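PDB 4YK2: bartonella effector protein (Bep) substrate of VirB T4SS from Bartonella clarridgeiae, which is probably delivered into host cells by the VirB type IV secretion system, its BID domain, the part described here, probably serving as part of the translocation signal. Local coordinates for residues A[42-47]-A[103-108]; A[78-81]-A[85-88]; A[67-72]-A[112-117]; A[73-76]-A[81-84]. All blocks are in the same frame, centred on the assembly; numbering follows the deposited sequence. Where two conformers were deposited one is given.

Contact 1. Residues A[42-47]-A[103-108]; sequences RRLSQI and EKNISK
Leu44 and Ile47, one helical turn apart on helix 21-49, meet Asn105 and Lys108 chiefly through methyl groups. The two branches of Leu44 part: CD2 lies 3.5 Å from Asn105 OD1, while CD1 rests against the backbone of Lys108, 3.5 Å from its carbonyl O, with Lys108 CB alongside. The leucine and asparagine side chains run at about a right angle to each other. Ile47 sends CG2, anti to its backbone N, to the other end of the same amide, 3.6 Å from Asn105 ND2. The BID domain is a four-helix bundle topped with a hook, and here its long first helix packs on the joint between helix 97-103 and helix 106-123, where the chain makes a type I beta turn from Glu103 to Ile106. Polar links involve the amide and one water. Asn105 ND2 hydrogen-bonds to Gln101 O, back in the preceding helix. Asn105 OD1 accepts a 2.7 Å bond from water 1, and Arg43 NH1 gives that water a longer bond of 3.2 Å, the water O lying in the guanidinium plane at its edge. Arg43 NH2 also forms a salt bridge with Glu40, which helps to fix the guanidinium on the surface of helix 21-49.

Contact 2. Residues A[78-81]-A[85-88]; sequences NSPE and KLAG
In one of its two conformers, Glu81 carries its CG beside the backbone N (chi1 -77°), and its chain then runs extended, so that the carboxylate reaches the backbone of Leu86. Leu86 N donates to Glu81 OE2 over 3.0 Å in a nearly straight bond (171°), and the oxygen accepts through its anti lone pair, away from OE1. The aliphatic part of the glutamate also packs: its CG sits 3.5 Å from Leu86 CG, the two side chains crossing at about a right angle. Lys85 lies next to Glu81 and points the same way, with Lys85 CG 3.7 Å from Glu81 OE2, but its ammonium NZ stays 6.0 Å from that oxygen, so the charges attract at most distantly. A second, weak partner of OE2 is Arg99, in a long ion pair. Pro80 CB meets Leu86 CD2 at 4.0 Å, an apolar contact next to the glutamate. This is a short turn between helix 69-78 and strand 90-91 of the BID domain: Leu86 packs on Val48 and Phe49 at the end of helix 21-49 and on Glu103 of helix 97-103, while Arg99 of that helix hydrogen-bonds to the carbonyls of Ala87 and Gly88.

Contact 3. Residues A[67-72]-A[112-117]; sequences SFTKII and AIHKYA
Thr69 reaches from helix 69-78 toward Ala117, His114 and Ile113 on helix 106-123. Its CB lies 4.0 Å from Ala117 CB, in line with the close backbone approach of these two residues, 6.8 Å between CA atoms. Beyond CB the side chain forks. The hydroxyl OG1, set beside the backbone N (chi1 -62°), comes 3.1 Å from the methyl CB of Ala117, a tight contact; OG1 has its hydrogen bond with Pro66 O, three residues earlier in the chain. Helices 69-78 and 106-123 are neighbours in the four-helix bundle of the BID domain, and the small side chain of Ala117 probably allows the close approach here. The other branch, CG2, anti to the backbone N, fits among three residues. It touches the imidazole of His114 obliquely, 3.7 Å from ND1 and slightly farther from CE1, and it reaches Ile113 CG2 at 4.4 Å and Ala117 CB at 3.9 Å. The imidazole extends from its helix past Thr69 to Ser73, one turn further along helix 69-78. Thr69 also packs on Ile62 of helix 56-64, and Ile113 on Leu76.

Contact 4. Residues A[73-76]-A[81-84]; sequences SNTL and ESFA
Apolar packing joins Thr75 and Leu76, in the last turns of helix 69-78, to Phe83 and Ser82, where the chain folds back after that helix. Phe83 is the main piece: its CG sits beside the backbone N (chi1 -64°), which sends the ring back toward the helix. The far end of the ring, CE2 and CZ, meets the methyl of Thr75, with CE2 3.5 Å from Thr75 CG2; the methyl approaches obliquely. Leu76 comes to the CE2-CD2 side of the ring: its backbone N lies in plane at the edge, 3.7 Å from Phe83 CE2, while its CD1, 3.9 Å from Phe83 CD2, lies out of the plane, on the side opposite the Thr75 methyl; the two side chains cross at about a right angle. In this BID domain, a four-helix bundle topped with a hook, the short 3-10 turn after the helix is followed by Phe83, whose ring lies against the side of the helix's last turns. Phe83 also packs on Phe49 and Leu55, and Leu76 reaches Phe49 as well as Leu109, Val110 and Ile113 of helix 106-123. Ser82 CB stands 3.8 Å from Thr75 CG2, and Ser82 OG hydrogen-bonds weakly to Ser79 O.

How the contacts relate
From the N terminus, helix 21-49 supplies 42-47, which pairs with 103-108 and closes the widest loop, contact 1. Next, 67-72 on helix 69-78 pairs with 112-117, so contact 3 crosses contact 1; both use helix 106-123, and Leu44 touches Ala112 between them. Contacts 4 and 2 are short local closures lying within both long loops. Their segments alternate along the chain and they share Glu81, folding the segment after helix 69-78 back on itself. Contact 4 meets contact 3 at Leu76 with Ile113, and contact 2 meets contact 1 where Pro80 and Leu86 touch Ile106. Together they tie three bundle helices to the loop that leads from helix 69-78 to strand 90-91.

Contact 1. Residues A[42-47]-A[103-108]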
# COMPACT_ATOMS: atom_id res chain seq x y z
N ARG A 42 -4.91 -2.00 -3.36
CA ARG A 42 -5.45 -1.74 -4.69
C ARG A 42 -6.57 -0.69 -4.64
O ARG A 42 -6.59 0.24 -5.47
CB ARG A 42 -5.97 -3.03 -5.35
CG ARG A 42 -4.87 -3.89 -5.98
CD ARG A 42 -5.45 -4.98 -6.87
NE ARG A 42 -6.41 -5.81 -6.15
CZ ARG A 42 -6.11 -6.97 -5.56
NH1 ARG A 42 -4.87 -7.44 -5.61
NH2 ARG A 42 -7.05 -7.64 -4.93
N ARG A 43 -7.48 -0.83 -3.69
CA ARG A 43 -8.62 0.08 -3.54
C ARG A 43 -8.14 1.50 -3.25
O ARG A 43 -8.60 2.46 -3.88
CB ARG A 43 -9.56 -0.39 -2.42
CG ARG A 43 -10.92 0.34 -2.41
CD ARG A 43 -11.78 -0.01 -1.18
NE ARG A 43 -11.13 0.43 0.06
CZ ARG A 43 -11.23 1.66 0.56
NH1 ARG A 43 -11.94 2.59 -0.06
NH2 ARG A 43 -10.60 1.97 1.69
N LEU A 44 -7.21 1.62 -2.32
CA LEU A 44 -6.66 2.93 -1.97
C LEU A 44 -5.77 3.53 -3.07
O LEU A 44 -5.75 4.76 -3.26
CB LEU A 44 -5.89 2.83 -0.66
CG LEU A 44 -6.77 2.50 0.56
CD1 LEU A 44 -5.90 2.15 1.74
CD2 LEU A 44 -7.68 3.68 0.93
N SER A 45 -5.04 2.69 -3.80
CA SER A 45 -4.17 3.18 -4.88
C SER A 45 -5.00 3.75 -6.04
O SER A 45 -4.60 4.72 -6.69
CB SER A 45 -3.25 2.06 -5.40
OG SER A 45 -2.27 1.68 -4.43
N GLN A 46 -6.14 3.13 -6.29
CA GLN A 46 -7.10 3.65 -7.26
C GLN A 46 -7.51 5.08 -6.86
O GLN A 46 -7.58 5.97 -7.72
CB GLN A 46 -8.32 2.73 -7.36
CG GLN A 46 -9.51 3.32 -8.15
CD GLN A 46 -9.16 3.67 -9.59
OE1 GLN A 46 -8.30 3.03 -10.21
NE2 GLN A 46 -9.83 4.69 -10.13
N ILE A 47 -7.77 5.30 -5.58
CA ILE A 47 -8.19 6.62 -5.10
C ILE A 47 -7.05 7.63 -5.14
O ILE A 47 -7.23 8.78 -5.57
CB ILE A 47 -8.77 6.54 -3.67
CG1 ILE A 47 -10.01 5.62 -3.64
CG2 ILE A 47 -9.13 7.93 -3.18
CD1 ILE A 47 -10.49 5.26 -2.22
N GLU A 103 -5.59 12.93 -1.69
CA GLU A 103 -4.72 13.34 -0.60
C GLU A 103 -5.18 12.77 0.74
O GLU A 103 -4.36 12.34 1.55
CB GLU A 103 -4.62 14.87 -0.52
CG GLU A 103 -3.78 15.45 -1.66
CD GLU A 103 -3.57 16.96 -1.56
OE1 GLU A 103 -4.22 17.61 -0.72
OE2 GLU A 103 -2.74 17.48 -2.33
N LYS A 104 -6.49 12.75 0.96
CA LYS A 104 -7.04 12.29 2.24
C LYS A 104 -6.96 10.78 2.41
O LYS A 104 -7.32 10.26 3.46
CB LYS A 104 -8.49 12.75 2.41
CG LYS A 104 -8.63 14.23 2.69
CD LYS A 104 -10.09 14.65 2.60
CE LYS A 104 -10.23 16.17 2.58
NZ LYS A 104 -11.65 16.60 2.46
N ASN A 105 -6.49 10.08 1.39
CA ASN A 105 -6.39 8.63 1.51
C ASN A 105 -4.95 8.13 1.55
O ASN A 105 -4.71 6.94 1.68
CB ASN A 105 -7.16 7.96 0.38
CG ASN A 105 -8.64 7.84 0.70
OD1 ASN A 105 -9.06 6.91 1.37
ND2 ASN A 105 -9.43 8.82 0.26
N ILE A 106 -4.00 9.05 1.44
CA ILE A 106 -2.59 8.68 1.50
C ILE A 106 -2.24 8.04 2.86
O ILE A 106 -1.57 7.00 2.90
CB ILE A 106 -1.72 9.90 1.18
CG1 ILE A 106 -1.78 10.17 -0.33
CG2 ILE A 106 -0.29 9.69 1.63
CD1 ILE A 106 -1.07 11.42 -0.77
N SER A 107 -2.69 8.65 3.95
CA SER A 107 -2.44 8.09 5.28
C SER A 107 -2.87 6.60 5.38
O SER A 107 -2.10 5.76 5.84
CB SER A 107 -3.16 8.92 6.35
OG SER A 107 -2.86 8.46 7.65
N LYS A 108 -4.08 6.29 4.92
CA LYS A 108 -4.55 4.91 5.02
C LYS A 108 -3.82 3.99 4.05
O LYS A 108 -3.62 2.81 4.34
CB LYS A 108 -6.07 4.84 4.81
CG LYS A 108 -6.90 5.26 6.04
CD LYS A 108 -6.89 4.19 7.15
CE LYS A 108 -7.82 4.56 8.31
NZ LYS A 108 -8.04 3.42 9.24
O HOH W 1 -11.13 5.21 1.61

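Contact 2. Residues A[78-81]-A[85-88]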
# COMPACT_ATOMS: atom_id res chain seq x y z
N ASN A 78 5.52 11.83 2.31
CA ASN A 78 6.08 13.17 2.16
C ASN A 78 6.20 13.64 0.71
O ASN A 78 6.18 14.83 0.44
CB ASN A 78 7.43 13.22 2.86
CG ASN A 78 7.30 13.10 4.36
OD1 ASN A 78 6.92 14.04 5.04
ND2 ASN A 78 7.62 11.93 4.89
N SER A 79 6.34 12.70 -0.23
CA SER A 79 6.47 13.06 -1.65
C SER A 79 5.75 12.05 -2.54
O SER A 79 6.38 11.43 -3.40
CB SER A 79 7.94 13.14 -2.07
OG SER A 79 8.71 13.93 -1.18
N PRO A 80 4.43 11.89 -2.35
CA PRO A 80 3.72 10.87 -3.13
C PRO A 80 3.81 11.04 -4.64
O PRO A 80 3.77 10.03 -5.35
CB PRO A 80 2.27 11.03 -2.65
CG PRO A 80 2.20 12.41 -2.11
CD PRO A 80 3.52 12.61 -1.45
N GLU A 81 3.95 12.26 -5.14
CA GLU A 81 3.97 12.43 -6.59
C GLU A 81 5.34 12.03 -7.18
O GLU A 81 5.52 12.02 -8.39
CB GLU A 81 3.54 13.87 -6.99
CG GLU A 81 1.99 14.03 -6.89
CD GLU A 81 1.42 15.34 -7.45
OE1 GLU A 81 2.01 16.42 -7.18
OE2 GLU A 81 0.37 15.29 -8.15
N LYS A 85 1.62 11.13 -10.63
CA LYS A 85 0.73 12.25 -10.37
C LYS A 85 -0.47 11.78 -9.54
O LYS A 85 -0.99 10.69 -9.78
CB LYS A 85 0.25 12.88 -11.68
CG LYS A 85 -0.64 14.09 -11.49
CD LYS A 85 -0.76 14.89 -12.78
CE LYS A 85 -1.91 14.40 -13.61
NZ LYS A 85 -3.20 14.66 -12.92
N LEU A 86 -0.91 12.57 -8.57
CA LEU A 86 -2.09 12.21 -7.79
C LEU A 86 -3.34 12.30 -8.66
O LEU A 86 -3.39 13.09 -9.62
CB LEU A 86 -2.24 13.11 -6.57
CG LEU A 86 -1.13 13.08 -5.53
CD1 LEU A 86 -1.47 14.02 -4.39
CD2 LEU A 86 -0.90 11.68 -5.02
N ALA A 87 -4.35 11.51 -8.33
CA ALA A 87 -5.63 11.58 -9.03
C ALA A 87 -6.24 12.96 -8.84
O ALA A 87 -5.91 13.66 -7.89
CB ALA A 87 -6.59 10.51 -8.52
N GLY A 88 -7.13 13.35 -9.75
CA GLY A 88 -7.73 14.67 -9.70
C GLY A 88 -6.77 15.71 -10.23
O GLY A 88 -5.77 15.37 -10.87

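Contact 3. Residues A[67-72]-A[112-117]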
# COMPACT_ATOMS: atom_id res chain seq x y z
N SER A 67 12.29 -4.87 4.76
CA SER A 67 13.03 -3.76 5.37
C SER A 67 12.99 -2.48 4.50
O SER A 67 13.32 -1.39 4.98
CB SER A 67 14.48 -4.16 5.67
OG SER A 67 15.25 -4.28 4.49
N PHE A 68 12.57 -2.60 3.24
CA PHE A 68 12.43 -1.41 2.37
C PHE A 68 11.17 -0.58 2.67
O PHE A 68 11.00 0.52 2.14
CB PHE A 68 12.40 -1.80 0.88
CG PHE A 68 13.76 -2.06 0.28
CD1 PHE A 68 14.72 -1.06 0.21
CD2 PHE A 68 14.07 -3.31 -0.24
CE1 PHE A 68 15.97 -1.31 -0.34
CE2 PHE A 68 15.32 -3.56 -0.80
CZ PHE A 68 16.27 -2.55 -0.85
N THR A 69 10.30 -1.11 3.52
CA THR A 69 9.01 -0.49 3.82
C THR A 69 9.14 0.93 4.38
O THR A 69 8.37 1.83 4.02
CB THR A 69 8.19 -1.35 4.81
OG1 THR A 69 7.91 -2.62 4.20
CG2 THR A 69 6.87 -0.67 5.17
N LYS A 70 10.12 1.14 5.24
CA LYS A 70 10.29 2.45 5.85
C LYS A 70 10.60 3.53 4.80
O LYS A 70 10.01 4.62 4.81
CB LYS A 70 11.39 2.41 6.91
CG LYS A 70 11.54 3.73 7.69
CD LYS A 70 12.73 3.70 8.64
CE LYS A 70 12.74 4.93 9.53
NZ LYS A 70 13.67 4.76 10.69
N ILE A 71 11.50 3.22 3.87
CA ILE A 71 11.92 4.17 2.84
C ILE A 71 10.78 4.50 1.88
O ILE A 71 10.49 5.65 1.59
CB ILE A 71 13.14 3.62 2.06
CG1 ILE A 71 14.40 3.75 2.92
CG2 ILE A 71 13.33 4.37 0.74
CD1 ILE A 71 15.57 2.89 2.43
N ILE A 72 10.13 3.45 1.39
CA ILE A 72 9.00 3.61 0.50
C ILE A 72 7.84 4.38 1.16
O ILE A 72 7.26 5.28 0.54
CB ILE A 72 8.56 2.23 -0.01
CG1 ILE A 72 9.62 1.72 -1.00
CG2 ILE A 72 7.19 2.31 -0.68
CD1 ILE A 72 9.55 0.21 -1.30
N ALA A 112 -1.85 0.56 5.16
CA ALA A 112 -2.12 -0.74 4.56
C ALA A 112 -0.82 -1.38 4.07
O ALA A 112 -0.65 -2.59 4.15
CB ALA A 112 -3.11 -0.60 3.43
N ILE A 113 0.11 -0.55 3.60
CA ILE A 113 1.41 -1.05 3.17
C ILE A 113 2.21 -1.55 4.37
O ILE A 113 2.88 -2.58 4.28
CB ILE A 113 2.17 0.04 2.37
CG1 ILE A 113 1.51 0.24 1.01
CG2 ILE A 113 3.64 -0.34 2.19
CD1 ILE A 113 2.02 1.48 0.26
N HIS A 114 2.13 -0.85 5.50
CA HIS A 114 2.80 -1.31 6.72
C HIS A 114 2.21 -2.64 7.19
O HIS A 114 2.95 -3.55 7.60
CB HIS A 114 2.71 -0.27 7.84
CG HIS A 114 3.77 0.78 7.79
ND1 HIS A 114 5.08 0.54 8.14
CD2 HIS A 114 3.71 2.10 7.45
CE1 HIS A 114 5.78 1.65 8.00
NE2 HIS A 114 4.97 2.61 7.59
N LYS A 115 0.89 -2.78 7.13
CA LYS A 115 0.23 -4.04 7.51
C LYS A 115 0.62 -5.18 6.57
O LYS A 115 0.88 -6.30 7.03
CB LYS A 115 -1.28 -3.88 7.52
CG LYS A 115 -1.79 -3.06 8.69
CD LYS A 115 -3.31 -3.01 8.72
CE LYS A 115 -3.79 -2.07 9.82
NZ LYS A 115 -5.21 -1.66 9.63
N TYR A 116 0.66 -4.90 5.27
CA TYR A 116 1.12 -5.86 4.28
C TYR A 116 2.54 -6.33 4.59
O TYR A 116 2.81 -7.53 4.66
CB TYR A 116 1.04 -5.23 2.88
CG TYR A 116 1.68 -6.05 1.78
CD1 TYR A 116 0.98 -7.10 1.17
CD2 TYR A 116 2.96 -5.77 1.33
CE1 TYR A 116 1.56 -7.84 0.18
CE2 TYR A 116 3.55 -6.50 0.34
CZ TYR A 116 2.84 -7.54 -0.24
OH TYR A 116 3.43 -8.27 -1.25
N ALA A 117 3.43 -5.37 4.82
CA ALA A 117 4.83 -5.68 5.16
C ALA A 117 4.95 -6.52 6.43
O ALA A 117 5.77 -7.43 6.49
CB ALA A 117 5.62 -4.41 5.31

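Contact 4. Residues A[73-76]-A[81-84]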
# COMPACT_ATOMS: atom_id res chain seq x y z
N SER A 73 7.55 4.07 2.43
CA SER A 73 6.46 4.73 3.17
C SER A 73 6.70 6.20 3.40
O SER A 73 5.77 7.01 3.30
CB SER A 73 6.26 4.05 4.53
OG SER A 73 5.79 2.73 4.33
N ASN A 74 7.94 6.55 3.73
CA ASN A 74 8.34 7.94 3.92
C ASN A 74 8.17 8.76 2.64
O ASN A 74 7.69 9.90 2.66
CB ASN A 74 9.79 8.03 4.38
CG ASN A 74 10.26 9.45 4.56
OD1 ASN A 74 9.89 10.11 5.52
ND2 ASN A 74 11.08 9.93 3.62
N THR A 75 8.57 8.17 1.52
CA THR A 75 8.39 8.84 0.23
C THR A 75 6.91 9.01 -0.07
O THR A 75 6.48 10.06 -0.54
CB THR A 75 9.06 8.06 -0.92
OG1 THR A 75 10.48 8.08 -0.73
CG2 THR A 75 8.72 8.71 -2.27
N LEU A 76 6.11 8.00 0.23
CA LEU A 76 4.68 8.07 -0.05
C LEU A 76 4.00 9.14 0.80
O LEU A 76 3.10 9.86 0.33
CB LEU A 76 4.02 6.71 0.20
CG LEU A 76 2.56 6.55 -0.24
CD1 LEU A 76 2.39 6.92 -1.69
CD2 LEU A 76 2.10 5.10 0.01
N GLU A 81 3.95 12.26 -5.14
CA GLU A 81 3.97 12.43 -6.59
C GLU A 81 5.34 12.03 -7.18
O GLU A 81 5.52 12.02 -8.39
CB GLU A 81 3.54 13.87 -6.99
CG GLU A 81 1.99 14.03 -6.89
CD GLU A 81 1.42 15.34 -7.45
OE1 GLU A 81 2.01 16.42 -7.18
OE2 GLU A 81 0.37 15.29 -8.15
N SER A 82 6.28 11.63 -6.33
CA SER A 82 7.47 10.92 -6.80
C SER A 82 7.09 9.64 -7.53
O SER A 82 7.76 9.23 -8.46
CB SER A 82 8.41 10.55 -5.63
OG SER A 82 9.04 11.71 -5.11
N PHE A 83 6.01 8.98 -7.08
CA PHE A 83 5.61 7.72 -7.70
C PHE A 83 4.78 7.95 -8.96
O PHE A 83 4.98 7.28 -9.98
CB PHE A 83 4.84 6.85 -6.68
CG PHE A 83 5.67 6.43 -5.50
CD1 PHE A 83 6.74 5.56 -5.66
CD2 PHE A 83 5.37 6.89 -4.22
CE1 PHE A 83 7.52 5.18 -4.58
CE2 PHE A 83 6.14 6.50 -3.13
CZ PHE A 83 7.20 5.64 -3.30
N ALA A 84 3.84 8.88 -8.89
CA ALA A 84 2.97 9.22 -10.02
C ALA A 84 2.20 10.46 -9.64
O ALA A 84 2.10 10.80 -8.46
CB ALA A 84 2.02 8.07 -10.35